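Local coordinates for protein pullulanase (Bacillus acidopullulyticus, PDB 2WAN) that hydrolyses alpha-1,6-glucosidic linkages in pullulan and the branch points of starch polysaccharides, as a debranching glycoside hydrolase with an alpha-amylase-type catalytic barrel, at residues F830-T833 against Q837-Q840; E855-A860 against W865-V870; V909-P912 against T916-L919. All blocks are in the same frame, centred on the assembly; numbering follows the deposited sequence.

Contact 1. Residues F830-T833 against Q837-Q840; sequences FRMT and QIKQ. With SO4 (sulfate ion), chain J; SO4 (sulfate ion), chain L.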
# COMPACT_ATOMS: atom_id res chain seq x y z
N PHE A 830 7.07 -27.10 4.55
CA PHE A 830 7.60 -25.78 4.22
C PHE A 830 6.57 -24.65 4.27
O PHE A 830 6.92 -23.47 4.17
CB PHE A 830 8.21 -25.80 2.81
CG PHE A 830 9.46 -26.66 2.69
CD1 PHE A 830 10.65 -26.27 3.28
CD2 PHE A 830 9.42 -27.85 1.97
CE1 PHE A 830 11.81 -27.06 3.16
CE2 PHE A 830 10.56 -28.65 1.83
CZ PHE A 830 11.76 -28.25 2.44
N ARG A 831 5.29 -25.02 4.46
CA ARG A 831 4.17 -24.10 4.28
C ARG A 831 3.20 -24.23 5.46
O ARG A 831 1.97 -24.25 5.28
CB ARG A 831 3.46 -24.41 2.96
CG ARG A 831 4.35 -24.17 1.75
CD ARG A 831 3.60 -24.50 0.46
NE ARG A 831 3.67 -25.91 0.12
CZ ARG A 831 2.66 -26.78 0.17
NH1 ARG A 831 1.44 -26.43 0.59
NH2 ARG A 831 2.88 -28.03 -0.20
N MET A 832 3.75 -24.30 6.67
CA MET A 832 2.89 -24.26 7.87
C MET A 832 2.06 -22.97 7.89
O MET A 832 2.50 -21.93 7.35
CB MET A 832 3.72 -24.43 9.14
CG MET A 832 4.30 -25.81 9.23
SD MET A 832 5.23 -26.08 10.74
CE MET A 832 6.93 -26.00 10.14
N THR A 833 0.86 -23.03 8.46
CA THR A 833 -0.08 -21.91 8.33
C THR A 833 -0.29 -21.10 9.63
O THR A 833 -0.87 -20.00 9.59
CB THR A 833 -1.47 -22.38 7.82
OG1 THR A 833 -2.04 -23.29 8.76
CG2 THR A 833 -1.36 -23.08 6.42
N GLN A 837 1.98 -24.03 14.90
CA GLN A 837 2.56 -25.14 14.14
C GLN A 837 4.06 -24.97 14.01
O GLN A 837 4.79 -25.93 14.16
CB GLN A 837 2.01 -25.22 12.72
CG GLN A 837 0.79 -26.06 12.52
CD GLN A 837 0.47 -26.18 11.04
OE1 GLN A 837 0.55 -25.20 10.29
NE2 GLN A 837 0.12 -27.38 10.61
N ILE A 838 4.50 -23.75 13.67
CA ILE A 838 5.95 -23.52 13.47
C ILE A 838 6.72 -23.73 14.79
O ILE A 838 7.77 -24.39 14.82
CB ILE A 838 6.22 -22.12 12.87
CG1 ILE A 838 5.58 -22.01 11.47
CG2 ILE A 838 7.73 -21.82 12.84
CD1 ILE A 838 5.51 -20.57 10.88
N LYS A 839 6.19 -23.20 15.89
CA LYS A 839 6.85 -23.38 17.19
C LYS A 839 6.89 -24.86 17.58
O LYS A 839 7.84 -25.33 18.20
CB LYS A 839 6.16 -22.53 18.26
CG LYS A 839 6.31 -21.03 18.05
CD LYS A 839 5.30 -20.25 18.89
CE LYS A 839 5.15 -18.82 18.40
NZ LYS A 839 6.23 -17.92 18.90
N GLN A 840 5.85 -25.60 17.21
CA GLN A 840 5.77 -27.03 17.52
C GLN A 840 6.75 -27.86 16.68
O GLN A 840 7.37 -28.81 17.20
CB GLN A 840 4.34 -27.54 17.33
CG GLN A 840 4.16 -29.05 17.53
CD GLN A 840 2.88 -29.59 16.89
OE1 GLN A 840 1.82 -28.96 16.98
NE2 GLN A 840 2.97 -30.75 16.25
S SO4 J . -0.77 -29.15 -0.30
O1 SO4 J . -1.70 -30.13 0.25
O2 SO4 J . -1.16 -28.83 -1.69
O3 SO4 J . 0.58 -29.75 -0.34
O4 SO4 J . -0.84 -27.92 0.51
S SO4 L . 0.56 -30.68 12.32
O1 SO4 L . -0.10 -31.37 11.20
O2 SO4 L . -0.31 -29.59 12.78
O3 SO4 L . 1.84 -30.17 11.87
O4 SO4 L . 0.78 -31.60 13.43
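Met832 and Gln837 bring the two backbones closest, with CA atoms 6.3 Å apart where the loop 830-833 runs up to the helix holding 837-840. This is the link between the last helix beside the catalytic barrel, 811-826, and the C-terminal all-beta domain: the chain leaves that helix, turns at 830-833 and enters the short helix 835-841. The Gln837 side chain, extended beyond CG, reaches back over the turn, and its OE1 accepts the backbone N-H of Thr833 at 2.9 Å. The N-H meets this oxygen almost in line with its C=O bond (176°). The other end of the same amide is also held, NE2 giving hydrogen bonds to Asn861 OD1 and to O2 of a sulfate (3.1 Å), which fixes the flip of the group. Beside this amide, Met832 CB packs on Ile838 CG1 at 3.8 Å, while its SD lies 3.5 Å from Gln837 O. On the far side of the loop Arg831 forms a salt bridge with Asp432 through NH1 and grips a second sulfate with two N-H groups along one guanidinium edge: NH1 to O4 at 2.7 Å, NH2 to O3 at 2.9 Å.

Contact 2. Residues E855-A860 against W865-V870; sequences ELKNYA and WKNIIV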
# COMPACT_ATOMS: atom_id res chain seq x y z
N GLU A 855 15.28 -28.20 11.34
CA GLU A 855 14.57 -29.44 11.12
C GLU A 855 13.08 -29.19 11.24
O GLU A 855 12.62 -28.49 12.17
CB GLU A 855 15.01 -30.50 12.15
CG GLU A 855 14.42 -31.88 11.88
CD GLU A 855 14.85 -32.92 12.94
OE1 GLU A 855 15.47 -32.54 13.96
OE2 GLU A 855 14.56 -34.11 12.73
N LEU A 856 12.33 -29.75 10.28
CA LEU A 856 10.87 -29.71 10.24
C LEU A 856 10.43 -31.10 10.66
O LEU A 856 10.65 -32.08 9.93
CB LEU A 856 10.37 -29.35 8.81
CG LEU A 856 10.95 -28.05 8.23
CD1 LEU A 856 10.49 -27.80 6.79
CD2 LEU A 856 10.57 -26.84 9.11
N LYS A 857 9.83 -31.20 11.85
CA LYS A 857 9.57 -32.51 12.45
C LYS A 857 8.10 -32.90 12.41
O LYS A 857 7.25 -32.06 12.21
CB LYS A 857 10.01 -32.51 13.92
CG LYS A 857 11.48 -32.14 14.12
CD LYS A 857 11.73 -31.79 15.59
CE LYS A 857 10.98 -30.51 15.96
NZ LYS A 857 10.77 -30.31 17.43
N ASN A 858 7.85 -34.18 12.67
CA ASN A 858 6.50 -34.65 13.04
C ASN A 858 5.56 -34.68 11.82
O ASN A 858 4.39 -34.39 11.99
CB ASN A 858 5.84 -33.75 14.13
CG ASN A 858 6.71 -33.54 15.38
OD1 ASN A 858 7.29 -34.49 15.92
ND2 ASN A 858 6.77 -32.26 15.87
N TYR A 859 6.07 -34.98 10.63
CA TYR A 859 5.26 -34.89 9.39
C TYR A 859 4.55 -33.53 9.35
O TYR A 859 3.31 -33.47 9.20
CB TYR A 859 4.20 -36.01 9.32
CG TYR A 859 4.75 -37.41 9.43
CD1 TYR A 859 5.38 -38.00 8.35
CD2 TYR A 859 4.62 -38.14 10.62
CE1 TYR A 859 5.91 -39.28 8.44
CE2 TYR A 859 5.14 -39.43 10.73
CZ TYR A 859 5.78 -39.99 9.63
OH TYR A 859 6.29 -41.26 9.69
N ALA A 860 5.31 -32.45 9.47
CA ALA A 860 4.76 -31.12 9.72
C ALA A 860 3.70 -30.73 8.69
O ALA A 860 3.93 -30.87 7.48
CB ALA A 860 5.88 -30.08 9.77
N TRP A 865 6.98 -36.59 4.45
CA TRP A 865 8.31 -36.86 5.05
C TRP A 865 8.27 -36.54 6.55
O TRP A 865 7.88 -35.44 6.95
CB TRP A 865 9.40 -36.02 4.36
CG TRP A 865 9.75 -36.49 2.97
CD1 TRP A 865 9.43 -37.68 2.38
CD2 TRP A 865 10.55 -35.77 2.01
NE1 TRP A 865 9.96 -37.74 1.09
CE2 TRP A 865 10.65 -36.57 0.85
CE3 TRP A 865 11.16 -34.51 2.02
CZ2 TRP A 865 11.37 -36.17 -0.29
CZ3 TRP A 865 11.87 -34.10 0.88
CH2 TRP A 865 11.97 -34.93 -0.26
N LYS A 866 8.68 -37.51 7.38
CA LYS A 866 8.62 -37.35 8.84
C LYS A 866 9.46 -36.17 9.34
O LYS A 866 8.96 -35.28 10.07
CB LYS A 866 9.10 -38.65 9.53
CG LYS A 866 9.05 -38.56 11.05
CD LYS A 866 9.44 -39.88 11.71
CE LYS A 866 9.20 -39.82 13.22
NZ LYS A 866 9.59 -41.11 13.88
N ASN A 867 10.74 -36.17 8.98
CA ASN A 867 11.66 -35.12 9.35
C ASN A 867 12.35 -34.61 8.09
O ASN A 867 12.78 -35.42 7.25
CB ASN A 867 12.73 -35.68 10.32
CG ASN A 867 12.15 -36.11 11.65
OD1 ASN A 867 11.26 -35.45 12.22
ND2 ASN A 867 12.64 -37.24 12.17
N ILE A 868 12.42 -33.28 7.97
CA ILE A 868 13.19 -32.65 6.91
C ILE A 868 14.26 -31.76 7.52
O ILE A 868 13.98 -30.95 8.41
CB ILE A 868 12.30 -31.79 5.98
CG1 ILE A 868 11.10 -32.62 5.48
CG2 ILE A 868 13.13 -31.20 4.81
CD1 ILE A 868 10.11 -31.85 4.62
N ILE A 869 15.50 -31.91 7.05
CA ILE A 869 16.56 -30.99 7.48
C ILE A 869 16.99 -30.11 6.31
O ILE A 869 17.17 -30.60 5.21
CB ILE A 869 17.79 -31.72 8.07
CG1 ILE A 869 17.46 -32.26 9.45
CG2 ILE A 869 19.02 -30.75 8.13
CD1 ILE A 869 18.54 -33.20 10.02
N VAL A 870 17.10 -28.81 6.57
CA VAL A 870 17.63 -27.87 5.58
C VAL A 870 18.83 -27.16 6.22
O VAL A 870 18.76 -26.74 7.37
CB VAL A 870 16.58 -26.78 5.20
CG1 VAL A 870 17.17 -25.70 4.27
CG2 VAL A 870 15.35 -27.42 4.54
O HOH W 1 9.56 -36.21 14.00
O HOH W 2 8.09 -32.89 8.45
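Glu855 lies across from Ile869 in a non-hydrogen-bonded antiparallel pair, and its side chain can be followed along the neighbouring strand. CB stands 4.0 Å from Ile869 CG1, and CG keeps to the same methylene at 3.9 Å. With CG anti to the backbone N (chi1 -173°) and the chain extended beyond it, the carboxylate is carried on to Asn867, where OE2 stops 3.3 Å from CG of the amide. The two planes stand 72° apart; Asn867 ND2 turns instead to Gln921 OE1, and OD1 accepts a hydrogen bond from a water that also accepts the N-H of Asn858. Cutting Glu855 back to an alanine would keep only the CB contact and would probably open a gap beside Ile869 CG1 and leave the Asn867 amide without the carboxylate next to it. Strands 852-856 and 868-873 form an antiparallel beta hairpin in the C-terminal all-beta domain, and Leu856 and Ile868 are a hydrogen-bonded pair within it, each N-H reaching the other's carbonyl (Leu856 N to Ile868 O, 2.8 Å). Beyond them the strands give way to the connecting loop, where Tyr859 N donates to Lys866 O at 3.0 Å. The Tyr859 ring lies against Lys866, whose CA makes a CH-pi contact 3.7 Å from the ring centroid, 29° off the normal; farther along the lysine, CG sits 3.8 Å above the ring plane, toward its rim.

Contact 3. Residues V909-P912 against T916-L919; sequences VQVP and TLIL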
# COMPACT_ATOMS: atom_id res chain seq x y z
N VAL A 909 27.21 -35.02 8.17
CA VAL A 909 27.15 -34.84 6.71
C VAL A 909 27.86 -33.56 6.29
O VAL A 909 27.85 -32.56 7.02
CB VAL A 909 25.67 -34.86 6.19
CG1 VAL A 909 24.89 -33.65 6.68
CG2 VAL A 909 25.61 -34.99 4.65
N GLN A 910 28.50 -33.61 5.12
CA GLN A 910 29.22 -32.46 4.60
C GLN A 910 28.35 -31.67 3.61
O GLN A 910 27.69 -32.26 2.75
CB GLN A 910 30.52 -32.93 3.94
CG GLN A 910 31.47 -31.82 3.56
CD GLN A 910 32.80 -32.35 3.05
OE1 GLN A 910 33.45 -33.17 3.70
NE2 GLN A 910 33.20 -31.90 1.87
N VAL A 911 28.31 -30.35 3.78
CA VAL A 911 27.55 -29.48 2.91
C VAL A 911 28.51 -28.70 2.05
O VAL A 911 29.29 -27.90 2.59
CB VAL A 911 26.71 -28.46 3.73
CG1 VAL A 911 25.90 -27.58 2.78
CG2 VAL A 911 25.79 -29.19 4.75
N PRO A 912 28.45 -28.88 0.71
CA PRO A 912 29.39 -28.12 -0.15
C PRO A 912 29.33 -26.60 0.00
O PRO A 912 28.31 -26.04 0.45
CB PRO A 912 28.97 -28.52 -1.58
CG PRO A 912 28.24 -29.79 -1.45
CD PRO A 912 27.61 -29.80 -0.07
N THR A 916 22.88 -25.26 -0.51
CA THR A 916 21.84 -25.67 0.44
C THR A 916 21.77 -27.18 0.47
O THR A 916 21.73 -27.84 -0.58
CB THR A 916 20.46 -25.07 0.03
OG1 THR A 916 20.55 -23.64 0.05
CG2 THR A 916 19.35 -25.52 1.03
N LEU A 917 21.80 -27.73 1.68
CA LEU A 917 21.66 -29.18 1.91
C LEU A 917 20.21 -29.44 2.30
O LEU A 917 19.66 -28.70 3.10
CB LEU A 917 22.57 -29.63 3.07
CG LEU A 917 22.41 -31.09 3.55
CD1 LEU A 917 23.17 -32.04 2.62
CD2 LEU A 917 22.85 -31.24 5.01
N ILE A 918 19.60 -30.48 1.72
CA ILE A 918 18.31 -30.96 2.18
C ILE A 918 18.36 -32.46 2.41
O ILE A 918 18.82 -33.22 1.56
CB ILE A 918 17.17 -30.63 1.19
CG1 ILE A 918 17.23 -29.14 0.84
CG2 ILE A 918 15.78 -30.98 1.85
CD1 ILE A 918 16.26 -28.69 -0.21
N LEU A 919 17.92 -32.88 3.60
CA LEU A 919 17.83 -34.29 3.96
C LEU A 919 16.44 -34.60 4.43
O LEU A 919 15.73 -33.71 4.86
CB LEU A 919 18.72 -34.59 5.16
CG LEU A 919 20.16 -34.09 5.14
CD1 LEU A 919 20.69 -34.18 6.56
CD2 LEU A 919 20.99 -34.93 4.20
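Leu917 points its branched end between Val909 and Val911, the two valines that face it from the strand opposite. One methyl does most of the touching: CD2 lies 3.6 Å from Val909 CG1 and equally 3.6 Å from Val911 CG2. Leu917 crosses both valines at a slant, bridging residues two apart on one strand. Its CG is anti to the backbone N (chi1 173°), which sends the fork out toward the other strand. Lower on the same side chain, CB meets both methyls of Val911, CG2 at 3.7 Å and CG1 at 3.9 Å, so that this valine straddles the root of the leucine while Val909 meets only its end. Val909 CG1 is set between its own backbone N and carbonyl carbon (chi1 67°), and from there it also approaches Leu919 CD1 at 4.2 Å, a looser touch. All four residues are buried and the contact between them is wholly apolar. The strand axes pass 8.0 Å apart at an angle of 147°, too far for direct backbone pairing; each strand finds its hydrogen bonds elsewhere, Val909 with Leu881 and Val911 with Gln879, Leu917 with Met871. Nearby, Met871 packs on Val911, and Leu883 touches both Val909 and Leu919, widening the apolar layer. Strand 908-911, paired with 879-882 in a small two-stranded sheet, thus lies over strand 915-920 of the larger antiparallel sheet: face-to-face packing of two sheets, as in the beta sandwich that forms the C-terminal domain in alpha-amylase-family enzymes.

After helix 811-826 the chain reaches contact 1, which closes the short turn into helix 835-841 at the entry to the C-terminal domain. Contact 2 follows, closing the hairpin loop between strands 852-856 and 868-873, and contact 3 closes the last turn, between strands 908-911 and 915-920. The three come in series, with none nested or crossing. Contacts 1 and 2 meet at Phe830, whose ring touches Leu856 and Val870, and again where Gln840 packs against Lys857 and Asn858. Contacts 2 and 3 share a sheet, strand 868-873 lying beside 915-920 with a probable hydrogen bond from Ile869 N to Leu919 O. Contacts 1 and 3 do not touch; the hairpin of contact 2 connects them.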